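Local coordinates for protein probable amidase (Thermus thermophilus, PDB 2DC0) that is a probable amidase of the amidase family, with an alpha/beta fold in which helices surround a large mixed beta sheet, at residues L94-A100 with V191-L197; R142-G146 with G177-V181; V237-D243 with E270-L276. All blocks are in the same frame, centred on the assembly; numbering follows the deposited sequence.

Contact 1: residues L94-A100 with V191-L197; sequences LPEEARA and VSLEGAL
Arg99 lies against the chain at Ser192 and Glu194 with the first two carbons of its side chain. Its CB is 3.6 Å from Ser192 OG and 3.9 Å from Glu194 CB. With CG anti to the backbone N (chi1 -174°), the side chain runs alongside Ser192, and Arg99 CG comes 3.7 Å from Ser192 OG. The bend at chi2 then carries CD and the guanidinium away from the 191-197 segment, so that NE stays 5.4 Å from Glu194 OE1, too far for a salt bridge; the tip lies near the like-charged Arg103. The backbone N of Arg99 donates an almost straight bond to Glu194 O (2.9 Å, 169° at the hydrogen), just after Ala98 at the N-cap of helix 99-106. Two turns shape the loop: an ST turn, in which Ser192 OG accepts from Glu194 N, and a type II beta turn from Leu193 to Ala196. A water takes the N-H of Ala100 and donates to the carbonyls of Ser192 and Glu194. Gly195 packs its CA 3.4 Å from Pro95 CG, where a CB would crowd Pro95 and Ala98. Gly195 O is buried without a polar partner, Leu94 CD2 3.7 Å away.

Contact 2: residues R142-G146 with G177-V181; sequences RQAGG and GFNGV
Phe178 packs most tightly at one ring corner, where CD2 lies 3.5 Å from Gln143 O and 3.7 Å from Gly145 CA. The carbonyl oxygen of Gln143 sits at the ring edge, near its plane, whereas Gly145 approaches obliquely and puts no side chain between its backbone and the ring. Placing CG anti to the carbonyl carbon (chi1 -83°) directs the ring toward Gln143 and Gly145. Gly145 and Gly146 belong to the glycine- and serine-rich run characteristic of the amidase signature family, and the end of helix 173-179 packs against its start. Asn179, one residue on, donates from ND2 to Ala144 O (3.0 Å); the acceptor uses a lone pair in the carbonyl plane, but the bond is bent, 136° at the hydrogen. The same ND2 also reaches Pro175 O, and OD1 accepts from Ala137 N, so both ends of this buried amide are held. Packing is looser beside Gln143, whose amide runs alongside the ring with planes 22° apart and OE1 4.2 Å from Phe178 CE2; its polar end is bound to Glu127 and His377. Partly exposed Gly180, which completes a Schellman motif, makes no contact with 142-146.

Contact 3: residues V237-D243 with E270-L276; sequences VFGVPLD and EVREVSL
Val237 lies over one face of the Arg272 guanidinium, with CG1 3.5 Å from NE and offset toward the rim of the group. The extended arginine crosses the valine at a slant, and Glu270, which runs side by side with Val237, meets the guanidinium at its edge: NE and NH2 grip one carboxylate oxygen each, in a side-on salt bridge with Arg272 NE 2.6 Å from Glu270 OE2. On the other face of the sheet, Val240 CG2 meets Val271 CG1 at 3.8 Å, the two side chains again slanting across one another. Farther along, Leu242 stands at about a right angle to Glu273, its CD1 3.6 Å from Glu273 CG, and Pro241 runs alongside Val274. Asp243 turns its carboxylate across to the 270-276 segment, with CG between the backbone N and the carbonyl carbon (chi1 58°). OD1 accepts from Leu276 N on its syn lone pair (3.0 Å), while Ser275 OG donates to OD2 (2.8 Å). Phe238 N to Glu270 O, Arg272 N to Phe238 O, Val240 N to Arg272 O and Val274 N to Val240 O form the parallel ladder; the short strand axes run 29° from parallel. Strand 270-273 is an outermost strand of the sheet within this chain, and helix 251-263, in the connection between the strands, covers Val240 and Val271: a beta-alpha-beta crossover.

Overall arrangement
Contacts 1 and 2 belong to the earlier part of the chain: both segments of contact 2 fall between 94-100 and 191-197, and contact 3 follows after both. The centres of contacts 1 and 2 are about 25 Å apart, those of contacts 2 and 3 about 26 Å, and those of contacts 1 and 3 about 37 Å; no two contacts touch. Contact 3 forms one margin of the eleven-stranded mixed sheet, and contact 1 packs against strands 163-166 and 206-210 of that same sheet. Contact 2 thus lies in the interior, its centre about 10 Å from that of the chain, while contacts 1 and 3 join parts farther out, on opposite sides of one sheet-based fold.

Contact 1: residues L94-A100 with V191-L197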
# COMPACT_ATOMS: atom_id res chain seq x y z
N LEU A 94 -14.51 -7.09 24.05
CA LEU A 94 -13.19 -7.65 23.78
C LEU A 94 -13.06 -9.01 24.43
O LEU A 94 -13.72 -9.30 25.43
CB LEU A 94 -12.11 -6.72 24.34
CG LEU A 94 -11.97 -5.35 23.68
CD1 LEU A 94 -11.11 -4.44 24.54
CD2 LEU A 94 -11.37 -5.52 22.29
N PRO A 95 -12.21 -9.88 23.87
CA PRO A 95 -12.02 -11.21 24.44
C PRO A 95 -11.19 -11.13 25.72
O PRO A 95 -10.68 -10.06 26.08
CB PRO A 95 -11.30 -11.96 23.32
CG PRO A 95 -10.48 -10.88 22.69
CD PRO A 95 -11.46 -9.74 22.61
N GLU A 96 -11.06 -12.26 26.42
CA GLU A 96 -10.31 -12.31 27.67
C GLU A 96 -8.81 -12.08 27.48
O GLU A 96 -8.13 -11.58 28.37
CB GLU A 96 -10.53 -13.67 28.35
CG GLU A 96 -9.77 -13.84 29.66
CD GLU A 96 -9.95 -15.22 30.27
OE1 GLU A 96 -9.84 -16.22 29.52
OE2 GLU A 96 -10.17 -15.31 31.49
N GLU A 97 -8.30 -12.45 26.30
CA GLU A 97 -6.89 -12.30 26.01
C GLU A 97 -6.64 -11.99 24.54
O GLU A 97 -7.25 -12.60 23.66
CB GLU A 97 -6.15 -13.58 26.39
CG GLU A 97 -4.69 -13.58 26.02
CD GLU A 97 -4.01 -14.88 26.40
OE1 GLU A 97 -4.50 -15.95 25.97
OE2 GLU A 97 -3.00 -14.84 27.13
N ALA A 98 -5.76 -11.03 24.29
CA ALA A 98 -5.42 -10.64 22.93
C ALA A 98 -4.52 -11.70 22.32
O ALA A 98 -3.77 -12.37 23.03
CB ALA A 98 -4.72 -9.28 22.92
N ARG A 99 -4.58 -11.85 21.00
CA ARG A 99 -3.76 -12.84 20.33
C ARG A 99 -2.27 -12.62 20.56
O ARG A 99 -1.53 -13.57 20.79
CB ARG A 99 -4.03 -12.83 18.82
CG ARG A 99 -3.31 -13.94 18.08
CD ARG A 99 -3.94 -15.29 18.39
NE ARG A 99 -3.24 -16.39 17.74
CZ ARG A 99 -2.11 -16.94 18.17
NH1 ARG A 99 -1.53 -16.48 19.28
NH2 ARG A 99 -1.55 -17.94 17.51
N ALA A 100 -1.84 -11.37 20.49
CA ALA A 100 -0.42 -11.06 20.70
C ALA A 100 0.04 -11.42 22.10
O ALA A 100 1.19 -11.81 22.30
CB ALA A 100 -0.16 -9.58 20.41
N VAL A 191 2.35 -8.65 13.27
CA VAL A 191 1.99 -9.06 14.63
C VAL A 191 0.48 -8.86 14.73
O VAL A 191 -0.04 -7.77 14.48
CB VAL A 191 2.70 -8.20 15.70
CG1 VAL A 191 2.24 -8.61 17.09
CG2 VAL A 191 4.21 -8.39 15.59
N SER A 192 -0.23 -9.92 15.10
CA SER A 192 -1.68 -9.86 15.19
C SER A 192 -2.23 -8.88 16.21
O SER A 192 -1.75 -8.79 17.34
CB SER A 192 -2.26 -11.25 15.49
OG SER A 192 -3.66 -11.16 15.68
N LEU A 193 -3.26 -8.15 15.79
CA LEU A 193 -3.93 -7.19 16.66
C LEU A 193 -5.30 -7.73 17.03
O LEU A 193 -6.17 -7.00 17.50
CB LEU A 193 -4.05 -5.84 15.97
CG LEU A 193 -2.81 -4.95 16.12
CD1 LEU A 193 -2.90 -3.75 15.18
CD2 LEU A 193 -2.70 -4.49 17.57
N GLU A 194 -5.50 -9.03 16.81
CA GLU A 194 -6.77 -9.69 17.14
C GLU A 194 -7.00 -9.67 18.65
O GLU A 194 -6.09 -9.96 19.43
CB GLU A 194 -6.74 -11.14 16.64
CG GLU A 194 -8.01 -11.94 16.93
CD GLU A 194 -7.86 -13.42 16.60
OE1 GLU A 194 -7.36 -13.75 15.50
OE2 GLU A 194 -8.24 -14.26 17.44
N GLY A 195 -8.21 -9.29 19.06
CA GLY A 195 -8.54 -9.25 20.48
C GLY A 195 -8.12 -7.98 21.19
O GLY A 195 -8.41 -7.81 22.37
N ALA A 196 -7.43 -7.10 20.48
CA ALA A 196 -6.98 -5.84 21.06
C ALA A 196 -7.92 -4.71 20.65
O ALA A 196 -8.53 -4.74 19.59
CB ALA A 196 -5.57 -5.53 20.59
N LEU A 197 -8.02 -3.70 21.51
CA LEU A 197 -8.88 -2.56 21.22
C LEU A 197 -8.27 -1.82 20.03
O LEU A 197 -7.13 -1.37 20.09
CB LEU A 197 -8.95 -1.61 22.41
CG LEU A 197 -9.69 -0.31 22.12
CD1 LEU A 197 -11.19 -0.60 21.94
CD2 LEU A 197 -9.49 0.66 23.27
O HOH W 1 -3.36 -9.13 19.59

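Contact 2: residues R142-G146 with G177-V181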
# COMPACT_ATOMS: atom_id res chain seq x y z
N ARG A 142 8.89 16.28 32.40
CA ARG A 142 8.72 16.21 30.95
C ARG A 142 7.73 15.11 30.55
O ARG A 142 7.51 14.16 31.30
CB ARG A 142 10.07 15.93 30.26
CG ARG A 142 11.20 16.92 30.54
CD ARG A 142 10.89 18.32 30.04
NE ARG A 142 12.02 19.25 30.16
CZ ARG A 142 12.96 19.44 29.23
NH1 ARG A 142 12.92 18.76 28.09
NH2 ARG A 142 13.92 20.32 29.43
N GLN A 143 7.15 15.25 29.37
CA GLN A 143 6.19 14.29 28.86
C GLN A 143 6.84 12.93 28.58
O GLN A 143 7.95 12.85 28.05
CB GLN A 143 5.55 14.79 27.55
CG GLN A 143 4.84 16.14 27.64
CD GLN A 143 4.23 16.58 26.30
OE1 GLN A 143 4.83 16.36 25.25
NE2 GLN A 143 3.06 17.21 26.35
N ALA A 144 6.13 11.86 28.96
CA ALA A 144 6.60 10.51 28.69
C ALA A 144 6.22 10.33 27.23
O ALA A 144 6.72 9.44 26.53
CB ALA A 144 5.86 9.50 29.55
N GLY A 145 5.42 10.95 26.89
CA GLY A 145 4.96 10.90 25.52
C GLY A 145 4.01 9.76 25.25
O GLY A 145 3.36 9.24 26.16
N GLY A 146 3.45 9.58 23.95
CA GLY A 146 2.54 8.47 23.73
C GLY A 146 2.33 7.69 22.45
O GLY A 146 2.93 7.97 21.42
N GLY A 177 11.55 7.18 21.67
CA GLY A 177 12.49 8.27 21.49
C GLY A 177 12.58 9.14 22.74
O GLY A 177 13.67 9.40 23.24
N PHE A 178 11.42 9.57 23.22
CA PHE A 178 11.30 10.42 24.40
C PHE A 178 11.98 9.87 25.65
O PHE A 178 12.57 10.62 26.44
CB PHE A 178 9.82 10.64 24.74
CG PHE A 178 9.15 11.74 23.96
CD1 PHE A 178 9.52 12.02 22.65
CD2 PHE A 178 8.12 12.47 24.54
CE1 PHE A 178 8.87 13.02 21.92
CE2 PHE A 178 7.46 13.47 23.83
CZ PHE A 178 7.84 13.75 22.51
N ASN A 179 11.88 8.56 25.84
CA ASN A 179 12.42 7.91 27.03
C ASN A 179 13.75 7.17 26.84
O ASN A 179 14.28 6.59 27.79
CB ASN A 179 11.36 6.97 27.60
CG ASN A 179 10.12 7.73 28.08
OD1 ASN A 179 10.15 8.40 29.12
ND2 ASN A 179 9.04 7.64 27.32
N GLY A 180 14.29 7.19 25.63
CA GLY A 180 15.58 6.55 25.39
C GLY A 180 15.60 5.03 25.31
O GLY A 180 16.58 4.39 25.73
N VAL A 181 14.54 4.42 24.79
CA VAL A 181 14.53 2.98 24.65
C VAL A 181 14.33 2.63 23.17
O VAL A 181 14.25 3.51 22.32
CB VAL A 181 13.44 2.31 25.52
CG1 VAL A 181 13.75 2.53 27.00
CG2 VAL A 181 12.06 2.87 25.19

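Contact 3: residues V237-D243 with E270-L276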
# COMPACT_ATOMS: atom_id res chain seq x y z
N VAL A 237 23.74 1.71 2.79
CA VAL A 237 23.45 2.95 2.09
C VAL A 237 22.16 3.50 2.70
O VAL A 237 21.11 2.86 2.62
CB VAL A 237 23.23 2.72 0.57
CG1 VAL A 237 22.91 4.03 -0.12
CG2 VAL A 237 24.48 2.09 -0.04
N PHE A 238 22.26 4.66 3.32
CA PHE A 238 21.11 5.28 3.96
C PHE A 238 20.59 6.47 3.18
O PHE A 238 21.37 7.32 2.75
CB PHE A 238 21.48 5.72 5.38
CG PHE A 238 21.84 4.58 6.29
CD1 PHE A 238 20.86 3.71 6.77
CD2 PHE A 238 23.16 4.38 6.69
CE1 PHE A 238 21.18 2.66 7.63
CE2 PHE A 238 23.50 3.34 7.55
CZ PHE A 238 22.51 2.48 8.03
N GLY A 239 19.28 6.53 3.00
CA GLY A 239 18.67 7.64 2.29
C GLY A 239 18.13 8.63 3.30
O GLY A 239 17.53 8.25 4.31
N VAL A 240 18.33 9.92 3.04
CA VAL A 240 17.86 10.97 3.94
C VAL A 240 16.92 11.89 3.17
O VAL A 240 17.32 12.54 2.20
CB VAL A 240 19.06 11.78 4.50
CG1 VAL A 240 18.57 12.91 5.38
CG2 VAL A 240 19.98 10.86 5.29
N PRO A 241 15.64 11.94 3.58
CA PRO A 241 14.62 12.77 2.93
C PRO A 241 14.67 14.22 3.40
O PRO A 241 13.79 14.68 4.14
CB PRO A 241 13.32 12.07 3.31
CG PRO A 241 13.62 11.59 4.70
CD PRO A 241 15.03 11.06 4.60
N LEU A 242 15.71 14.93 2.97
CA LEU A 242 15.90 16.32 3.35
C LEU A 242 14.72 17.24 3.06
O LEU A 242 14.37 18.07 3.90
CB LEU A 242 17.18 16.86 2.69
CG LEU A 242 18.47 16.17 3.17
CD1 LEU A 242 19.68 16.79 2.47
CD2 LEU A 242 18.61 16.32 4.68
N ASP A 243 14.09 17.09 1.89
CA ASP A 243 12.96 17.95 1.57
C ASP A 243 11.81 17.74 2.56
O ASP A 243 11.18 18.70 3.01
CB ASP A 243 12.50 17.76 0.09
CG ASP A 243 12.10 16.33 -0.26
OD1 ASP A 243 12.29 15.39 0.54
OD2 ASP A 243 11.57 16.14 -1.38
N GLU A 270 27.26 4.84 3.56
CA GLU A 270 27.04 5.90 2.58
C GLU A 270 25.74 6.62 2.88
O GLU A 270 24.77 6.01 3.35
CB GLU A 270 26.98 5.33 1.16
CG GLU A 270 27.26 6.38 0.09
CD GLU A 270 26.74 5.98 -1.29
OE1 GLU A 270 26.91 4.80 -1.67
OE2 GLU A 270 26.17 6.85 -1.98
N VAL A 271 25.71 7.92 2.61
CA VAL A 271 24.53 8.74 2.84
C VAL A 271 24.09 9.41 1.55
O VAL A 271 24.86 10.15 0.94
CB VAL A 271 24.82 9.84 3.88
CG1 VAL A 271 23.57 10.67 4.12
CG2 VAL A 271 25.31 9.21 5.18
N ARG A 272 22.85 9.15 1.14
CA ARG A 272 22.33 9.74 -0.08
C ARG A 272 21.04 10.50 0.20
O ARG A 272 20.17 10.01 0.92
CB ARG A 272 22.04 8.66 -1.14
CG ARG A 272 23.25 7.85 -1.58
CD ARG A 272 22.85 6.80 -2.62
NE ARG A 272 23.95 5.89 -2.93
CZ ARG A 272 23.85 4.85 -3.76
NH1 ARG A 272 22.71 4.58 -4.37
NH2 ARG A 272 24.91 4.07 -3.98
N GLU A 273 20.93 11.70 -0.36
CA GLU A 273 19.72 12.47 -0.19
C GLU A 273 18.66 11.83 -1.07
O GLU A 273 18.96 11.37 -2.17
CB GLU A 273 19.90 13.92 -0.65
CG GLU A 273 18.67 14.77 -0.36
CD GLU A 273 18.71 16.13 -1.01
OE1 GLU A 273 19.81 16.64 -1.31
OE2 GLU A 273 17.62 16.71 -1.21
N VAL A 274 17.42 11.78 -0.58
CA VAL A 274 16.31 11.22 -1.35
C VAL A 274 15.16 12.20 -1.23
O VAL A 274 15.14 13.03 -0.31
CB VAL A 274 15.83 9.83 -0.81
CG1 VAL A 274 16.94 8.81 -0.91
CG2 VAL A 274 15.34 9.97 0.62
N SER A 275 14.20 12.12 -2.15
CA SER A 275 13.04 13.01 -2.12
C SER A 275 11.81 12.28 -1.61
O SER A 275 11.48 11.19 -2.09
CB SER A 275 12.76 13.57 -3.52
OG SER A 275 11.57 14.34 -3.53
N LEU A 276 11.14 12.87 -0.64
CA LEU A 276 9.93 12.32 -0.03
C LEU A 276 8.96 13.43 0.35
O LEU A 276 8.76 13.69 1.53
CB LEU A 276 10.29 11.21 0.96
CG LEU A 276 9.13 10.58 1.72
CD1 LEU A 276 8.91 9.15 1.24
CD2 LEU A 276 9.40 10.60 3.21
O HOH W 2 15.23 15.74 -0.39